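Local coordinates for protein 432aa long hypothetical deoxyribodipyrimidine photolyase (Sulfolobus tokodaii, PDB 2E0I) that probably repairs cyclobutane pyrimidine dimers in DNA using light, and carries two flavin-adenine dinucleotide molecules, one of them apparently a light-harvesting antenna, at residues N42-M54 and E331-P343. Sequence-based numbering, arbitrary orientation.
With FAD (flavin-adenine dinucleotide), chain F.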
loop_
_atom_site.group_PDB
_atom_site.type_symbol
_atom_site.label_atom_id
_atom_site.label_comp_id
_atom_site.label_asym_id
_atom_site.label_seq_id
_atom_site.Cartn_x
_atom_site.Cartn_y
_atom_site.Cartn_z
ATOM N N ASN A 42 4.494 17.703 5.695
ATOM C CA ASN A 42 3.333 17.786 6.596
ATOM C C ASN A 42 2.150 16.957 6.081
ATOM O O ASN A 42 1.042 17.457 5.864
ATOM C CB ASN A 42 2.900 19.248 6.802
ATOM C CG ASN A 42 3.952 20.067 7.526
ATOM O OD1 ASN A 42 4.498 19.643 8.563
ATOM N ND2 ASN A 42 4.242 21.246 6.991
ATOM N N ASN A 43 2.427 15.681 5.871
ATOM C CA ASN A 43 1.432 14.746 5.422
ATOM C C ASN A 43 1.252 13.847 6.640
ATOM O O ASN A 43 2.154 13.104 7.023
ATOM C CB ASN A 43 1.965 13.955 4.233
ATOM C CG ASN A 43 1.043 12.844 3.821
ATOM O OD1 ASN A 43 0.100 12.514 4.538
ATOM N ND2 ASN A 43 1.314 12.244 2.673
ATOM N N PRO A 44 0.098 13.934 7.295
ATOM C CA PRO A 44 -0.095 13.080 8.466
ATOM C C PRO A 44 -0.043 11.583 8.101
ATOM O O PRO A 44 0.267 10.739 8.937
ATOM C CB PRO A 44 -1.479 13.500 8.973
ATOM C CG PRO A 44 -1.654 14.898 8.432
ATOM C CD PRO A 44 -1.066 14.804 7.059
ATOM N N TYR A 45 -0.336 11.266 6.846
ATOM C CA TYR A 45 -0.370 9.886 6.397
ATOM C C TYR A 45 0.893 9.447 5.669
ATOM O O TYR A 45 0.908 8.437 4.958
ATOM C CB TYR A 45 -1.587 9.696 5.491
ATOM C CG TYR A 45 -2.888 9.675 6.245
ATOM C CD1 TYR A 45 -3.502 8.468 6.573
ATOM C CD2 TYR A 45 -3.498 10.853 6.654
ATOM C CE1 TYR A 45 -4.698 8.432 7.286
ATOM C CE2 TYR A 45 -4.690 10.833 7.373
ATOM C CZ TYR A 45 -5.285 9.623 7.682
ATOM O OH TYR A 45 -6.474 9.597 8.371
ATOM N N LYS A 46 1.963 10.199 5.855
ATOM C CA LYS A 46 3.204 9.883 5.175
ATOM C C LYS A 46 4.061 8.860 5.904
ATOM O O LYS A 46 4.154 8.854 7.128
ATOM C CB LYS A 46 4.006 11.163 4.932
ATOM C CG LYS A 46 5.418 10.929 4.434
ATOM C CD LYS A 46 6.213 12.223 4.437
ATOM C CE LYS A 46 7.712 11.963 4.343
ATOM N NZ LYS A 46 8.516 13.237 4.316
ATOM N N SER A 47 4.678 7.989 5.115
ATOM C CA SER A 47 5.550 6.954 5.615
ATOM C C SER A 47 6.964 7.273 5.123
ATOM O O SER A 47 7.169 7.500 3.932
ATOM C CB SER A 47 5.085 5.595 5.074
ATOM O OG SER A 47 6.041 4.581 5.347
ATOM N N GLU A 48 7.939 7.308 6.031
ATOM C CA GLU A 48 9.311 7.585 5.618
ATOM C C GLU A 48 9.831 6.422 4.785
ATOM O O GLU A 48 10.534 6.624 3.796
ATOM C CB GLU A 48 10.233 7.800 6.820
ATOM C CG GLU A 48 10.097 9.140 7.522
ATOM C CD GLU A 48 10.164 10.341 6.578
ATOM O OE1 GLU A 48 10.945 10.312 5.594
ATOM O OE2 GLU A 48 9.436 11.333 6.836
ATOM N N PHE A 49 9.487 5.203 5.180
ATOM C CA PHE A 49 9.930 4.036 4.432
ATOM C C PHE A 49 9.381 4.046 3.005
ATOM O O PHE A 49 10.119 3.813 2.056
ATOM C CB PHE A 49 9.501 2.743 5.134
ATOM C CG PHE A 49 10.238 2.464 6.408
ATOM C CD1 PHE A 49 11.622 2.502 6.452
ATOM C CD2 PHE A 49 9.544 2.112 7.566
ATOM C CE1 PHE A 49 12.306 2.189 7.628
ATOM C CE2 PHE A 49 10.226 1.795 8.750
ATOM C CZ PHE A 49 11.605 1.835 8.774
ATOM N N ALA A 50 8.089 4.308 2.862
ATOM C CA ALA A 50 7.466 4.355 1.544
ATOM C C ALA A 50 8.136 5.396 0.655
ATOM O O ALA A 50 8.384 5.157 -0.527
ATOM C CB ALA A 50 5.998 4.684 1.679
ATOM N N VAL A 51 8.428 6.555 1.232
ATOM C CA VAL A 51 9.051 7.638 0.497
ATOM C C VAL A 51 10.437 7.256 -0.018
ATOM O O VAL A 51 10.779 7.542 -1.171
ATOM C CB VAL A 51 9.123 8.898 1.374
ATOM C CG1 VAL A 51 9.882 9.993 0.670
ATOM C CG2 VAL A 51 7.719 9.376 1.669
ATOM N N SER A 52 11.231 6.605 0.823
ATOM C CA SER A 52 12.571 6.202 0.415
ATOM C C SER A 52 12.488 5.236 -0.755
ATOM O O SER A 52 13.253 5.334 -1.725
ATOM C CB SER A 52 13.288 5.530 1.572
ATOM O OG SER A 52 13.392 6.428 2.648
ATOM N N PHE A 53 11.555 4.297 -0.653
ATOM C CA PHE A 53 11.344 3.318 -1.699
ATOM C C PHE A 53 10.978 4.013 -3.004
ATOM O O PHE A 53 11.474 3.649 -4.075
ATOM C CB PHE A 53 10.233 2.360 -1.298
ATOM C CG PHE A 53 10.069 1.203 -2.237
ATOM C CD1 PHE A 53 9.487 1.375 -3.474
ATOM C CD2 PHE A 53 10.493 -0.072 -1.873
ATOM C CE1 PHE A 53 9.324 0.301 -4.334
ATOM C CE2 PHE A 53 10.330 -1.151 -2.730
ATOM C CZ PHE A 53 9.744 -0.959 -3.961
ATOM N N MET A 54 10.104 5.009 -2.917
ATOM C CA MET A 54 9.693 5.752 -4.100
ATOM C C MET A 54 10.896 6.516 -4.693
ATOM O O MET A 54 11.157 6.452 -5.897
ATOM C CB MET A 54 8.578 6.711 -3.716
ATOM C CG MET A 54 8.037 7.523 -4.846
ATOM S SD MET A 54 6.830 8.681 -4.197
ATOM C CE MET A 54 7.914 10.025 -3.706
ATOM N N GLU A 331 -5.414 2.733 11.049
ATOM C CA GLU A 331 -5.257 2.987 9.622
ATOM C C GLU A 331 -4.173 4.028 9.407
ATOM O O GLU A 331 -3.266 3.828 8.601
ATOM C CB GLU A 331 -6.558 3.516 9.025
ATOM C CG GLU A 331 -6.439 3.891 7.560
ATOM C CD GLU A 331 -7.577 4.779 7.063
ATOM O OE1 GLU A 331 -7.649 5.003 5.827
ATOM O OE2 GLU A 331 -8.386 5.255 7.898
ATOM N N ARG A 332 -4.278 5.139 10.136
ATOM C CA ARG A 332 -3.310 6.219 10.021
ATOM C C ARG A 332 -1.925 5.803 10.492
ATOM O O ARG A 332 -0.919 6.147 9.868
ATOM C CB ARG A 332 -3.743 7.451 10.809
ATOM C CG ARG A 332 -3.241 8.736 10.162
ATOM C CD ARG A 332 -2.579 9.680 11.130
ATOM N NE ARG A 332 -3.480 10.147 12.172
ATOM C CZ ARG A 332 -3.121 10.838 13.257
ATOM N NH1 ARG A 332 -1.850 11.173 13.485
ATOM N NH2 ARG A 332 -4.056 11.184 14.134
ATOM N N TYR A 333 -1.855 5.070 11.593
ATOM C CA TYR A 333 -0.553 4.644 12.064
ATOM C C TYR A 333 0.158 3.792 11.004
ATOM O O TYR A 333 1.344 3.996 10.723
ATOM C CB TYR A 333 -0.681 3.862 13.357
ATOM C CG TYR A 333 0.662 3.498 13.900
ATOM C CD1 TYR A 333 1.535 4.485 14.349
ATOM C CD2 TYR A 333 1.094 2.175 13.905
ATOM C CE1 TYR A 333 2.809 4.166 14.786
ATOM C CE2 TYR A 333 2.372 1.838 14.344
ATOM C CZ TYR A 333 3.221 2.841 14.780
ATOM O OH TYR A 333 4.480 2.514 15.204
ATOM N N PHE A 334 -0.564 2.834 10.425
ATOM C CA PHE A 334 -0.011 1.978 9.382
ATOM C C PHE A 334 0.456 2.803 8.199
ATOM O O PHE A 334 1.505 2.526 7.630
ATOM C CB PHE A 334 -1.062 0.982 8.886
ATOM C CG PHE A 334 -0.962 -0.381 9.514
ATOM C CD1 PHE A 334 -0.444 -0.541 10.803
ATOM C CD2 PHE A 334 -1.422 -1.503 8.829
ATOM C CE1 PHE A 334 -0.387 -1.790 11.396
ATOM C CE2 PHE A 334 -1.372 -2.765 9.417
ATOM C CZ PHE A 334 -0.852 -2.906 10.707
ATOM N N ALA A 335 -0.337 3.805 7.827
ATOM C CA ALA A 335 -0.005 4.672 6.693
ATOM C C ALA A 335 1.335 5.339 6.961
ATOM O O ALA A 335 2.072 5.744 6.054
ATOM C CB ALA A 335 -1.097 5.742 6.495
ATOM N N THR A 336 1.658 5.404 8.237
ATOM C CA THR A 336 2.869 6.026 8.687
ATOM C C THR A 336 4.073 5.123 8.653
ATOM O O THR A 336 5.193 5.596 8.658
ATOM C CB THR A 336 2.623 6.556 10.103
ATOM O OG1 THR A 336 2.300 7.945 10.009
ATOM C CG2 THR A 336 3.798 6.326 11.021
ATOM N N LYS A 337 3.856 3.820 8.587
ATOM C CA LYS A 337 4.980 2.897 8.612
ATOM C C LYS A 337 5.159 2.005 7.402
ATOM O O LYS A 337 6.286 1.686 7.033
ATOM C CB LYS A 337 4.880 2.020 9.851
ATOM C CG LYS A 337 4.927 2.791 11.151
ATOM C CD LYS A 337 6.276 3.450 11.304
ATOM C CE LYS A 337 6.509 3.944 12.708
ATOM N NZ LYS A 337 7.987 3.931 12.970
ATOM N N LEU A 338 4.049 1.594 6.799
ATOM C CA LEU A 338 4.082 0.713 5.636
ATOM C C LEU A 338 4.918 1.219 4.458
ATOM O O LEU A 338 4.752 2.342 3.986
ATOM C CB LEU A 338 2.649 0.434 5.166
ATOM C CG LEU A 338 1.912 -0.837 5.609
ATOM C CD1 LEU A 338 2.587 -1.512 6.792
ATOM C CD2 LEU A 338 0.477 -0.462 5.924
ATOM N N VAL A 339 5.832 0.382 3.990
ATOM C CA VAL A 339 6.653 0.743 2.850
ATOM C C VAL A 339 5.754 0.655 1.616
ATOM O O VAL A 339 6.040 1.270 0.588
ATOM C CB VAL A 339 7.842 -0.244 2.667
ATOM C CG1 VAL A 339 7.317 -1.647 2.392
ATOM C CG2 VAL A 339 8.728 0.200 1.510
ATOM N N ASP A 340 4.662 -0.106 1.734
ATOM C CA ASP A 340 3.721 -0.307 0.629
ATOM C C ASP A 340 2.375 0.409 0.807
ATOM O O ASP A 340 1.384 0.056 0.162
ATOM C CB ASP A 340 3.465 -1.815 0.425
ATOM C CG ASP A 340 2.879 -2.491 1.674
ATOM O OD1 ASP A 340 2.438 -1.759 2.592
ATOM O OD2 ASP A 340 2.850 -3.748 1.743
ATOM N N TYR A 341 2.330 1.423 1.658
ATOM C CA TYR A 341 1.069 2.113 1.894
ATOM C C TYR A 341 0.221 2.448 0.675
ATOM O O TYR A 341 0.653 3.154 -0.239
ATOM C CB TYR A 341 1.289 3.400 2.692
ATOM C CG TYR A 341 0.006 4.171 2.899
ATOM C CD1 TYR A 341 -0.176 5.429 2.329
ATOM C CD2 TYR A 341 -1.042 3.621 3.635
ATOM C CE1 TYR A 341 -1.375 6.120 2.488
ATOM C CE2 TYR A 341 -2.238 4.295 3.798
ATOM C CZ TYR A 341 -2.399 5.545 3.224
ATOM O OH TYR A 341 -3.586 6.218 3.388
ATOM N N ASP A 342 -1.001 1.931 0.684
ATOM C CA ASP A 342 -1.959 2.198 -0.376
ATOM C C ASP A 342 -3.254 2.639 0.315
ATOM O O ASP A 342 -3.926 1.829 0.962
ATOM C CB ASP A 342 -2.205 0.942 -1.201
ATOM C CG ASP A 342 -2.997 1.225 -2.461
ATOM O OD1 ASP A 342 -4.161 1.701 -2.354
ATOM O OD2 ASP A 342 -2.439 0.974 -3.560
ATOM N N PRO A 343 -3.626 3.927 0.180
ATOM C CA PRO A 343 -4.843 4.442 0.816
ATOM C C PRO A 343 -6.053 3.516 0.776
ATOM O O PRO A 343 -6.601 3.175 1.822
ATOM C CB PRO A 343 -5.082 5.757 0.081
ATOM C CG PRO A 343 -3.696 6.211 -0.244
ATOM C CD PRO A 343 -3.038 4.941 -0.717
HETATM P PA FAD F . -0.997 9.981 -0.933
HETATM O O1A FAD F . -1.409 8.804 -0.136
HETATM O O2A FAD F . 0.328 10.632 -0.859
HETATM O O5B FAD F . -1.821 11.072 -0.080
HETATM C C5B FAD F . -2.015 12.396 -0.590
HETATM C C4B FAD F . -2.930 13.224 0.317
HETATM O O4B FAD F . -3.954 12.353 0.837
HETATM C C3B FAD F . -2.180 13.760 1.537
HETATM O O3B FAD F . -2.863 14.906 2.053
HETATM C C2B FAD F . -2.312 12.582 2.501
HETATM O O2B FAD F . -2.159 13.049 3.844
HETATM C C1B FAD F . -3.780 12.229 2.260
HETATM N N9A FAD F . -4.104 10.860 2.732
HETATM C C8A FAD F . -3.445 9.747 2.414
HETATM N N7A FAD F . -4.033 8.693 2.974
HETATM C C5A FAD F . -5.082 9.136 3.659
HETATM C C6A FAD F . -6.075 8.524 4.414
HETATM N N6A FAD F . -6.060 7.208 4.606
HETATM N N1A FAD F . -7.034 9.280 4.970
HETATM C C2A FAD F . -7.040 10.593 4.816
HETATM N N3A FAD F . -6.109 11.207 4.105
HETATM C C4A FAD F . -5.125 10.516 3.513
HETATM N N1 FAD F . 3.324 11.048 -6.228
HETATM C C2 FAD F . 3.709 12.221 -6.890
HETATM O O2 FAD F . 3.368 12.411 -8.056
HETATM N N3 FAD F . 4.439 13.195 -6.199
HETATM C C4 FAD F . 4.774 13.002 -4.852
HETATM O O4 FAD F . 5.422 13.859 -4.252
HETATM C C4X FAD F . 4.374 11.843 -4.193
HETATM N N5 FAD F . 4.646 11.675 -2.828
HETATM C C5X FAD F . 4.223 10.519 -2.160
HETATM C C6 FAD F . 4.420 10.404 -0.787
HETATM C C7 FAD F . 3.922 9.304 -0.093
HETATM C C7M FAD F . 4.147 9.204 1.417
HETATM C C8 FAD F . 3.227 8.314 -0.784
HETATM C C8M FAD F . 2.665 7.093 -0.053
HETATM C C9 FAD F . 3.038 8.427 -2.159
HETATM C C9A FAD F . 3.535 9.527 -2.853
HETATM N N10 FAD F . 3.301 9.677 -4.230
HETATM C C10 FAD F . 3.656 10.867 -4.880
HETATM C "C1'" FAD F . 2.601 8.621 -4.997
HETATM C "C2'" FAD F . 1.080 8.701 -4.870
HETATM O "O2'" FAD F . 0.571 7.437 -4.428
HETATM C "C3'" FAD F . 0.447 9.092 -6.209
HETATM O "O3'" FAD F . 0.877 10.408 -6.573
HETATM C "C4'" FAD F . -1.080 9.060 -6.120
HETATM O "O4'" FAD F . -1.627 9.215 -7.433
HETATM C "C5'" FAD F . -1.599 10.179 -5.213
HETATM O "O5'" FAD F . -2.784 9.784 -4.519
HETATM P P FAD F . -2.674 9.130 -3.051
HETATM O O1P FAD F . -4.048 9.060 -2.505
HETATM O O2P FAD F . -1.875 7.887 -3.116
HETATM O O3P FAD F . -1.870 10.276 -2.256
HETATM O O HOH W 1 -7.396 7.082 9.244
#
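The adenine site of one of the two bound FAD molecules lies where the N-terminal photolyase region meets the helical FAD-binding region, and there the Tyr45 ring lies between Arg332 and the adenine. CG of Arg332 sits over one face in a CH-pi contact, 3.4 Å from the ring centroid, while the adenine lies against the opposite face, its C6A 3.2 Å above the ring plane. CB of Ala335 reaches the ring edge, 3.6 Å from Tyr45 CD1. One water joins the Tyr45 hydroxyl to Glu331 OE2; Glu331 OE1 accepts from FAD N6A at 3.0 Å. Tyr341, its ring swung opposite its own amide nitrogen (chi1 177°), donates from its hydroxyl to FAD N7A. Cut back to an alanine, Tyr45 would probably leave a gap between the adenine and Arg332 CG and cost Glu331 its water-mediated link. Farther along, Ser47 OG donates to Leu338 O (2.9 Å) from above the carbonyl plane and also accepts from Ala50 N at 3.2 Å, so this N-cap ties the start of helix 48-66 to the beta turn from Leu338 to Tyr341. Beyond it, Val339 CG2 packs on Phe53 CD2 at 3.8 Å. The adenine contacts form one side of an interdomain cofactor pocket, consistent with the second-chromophore site of photolyases.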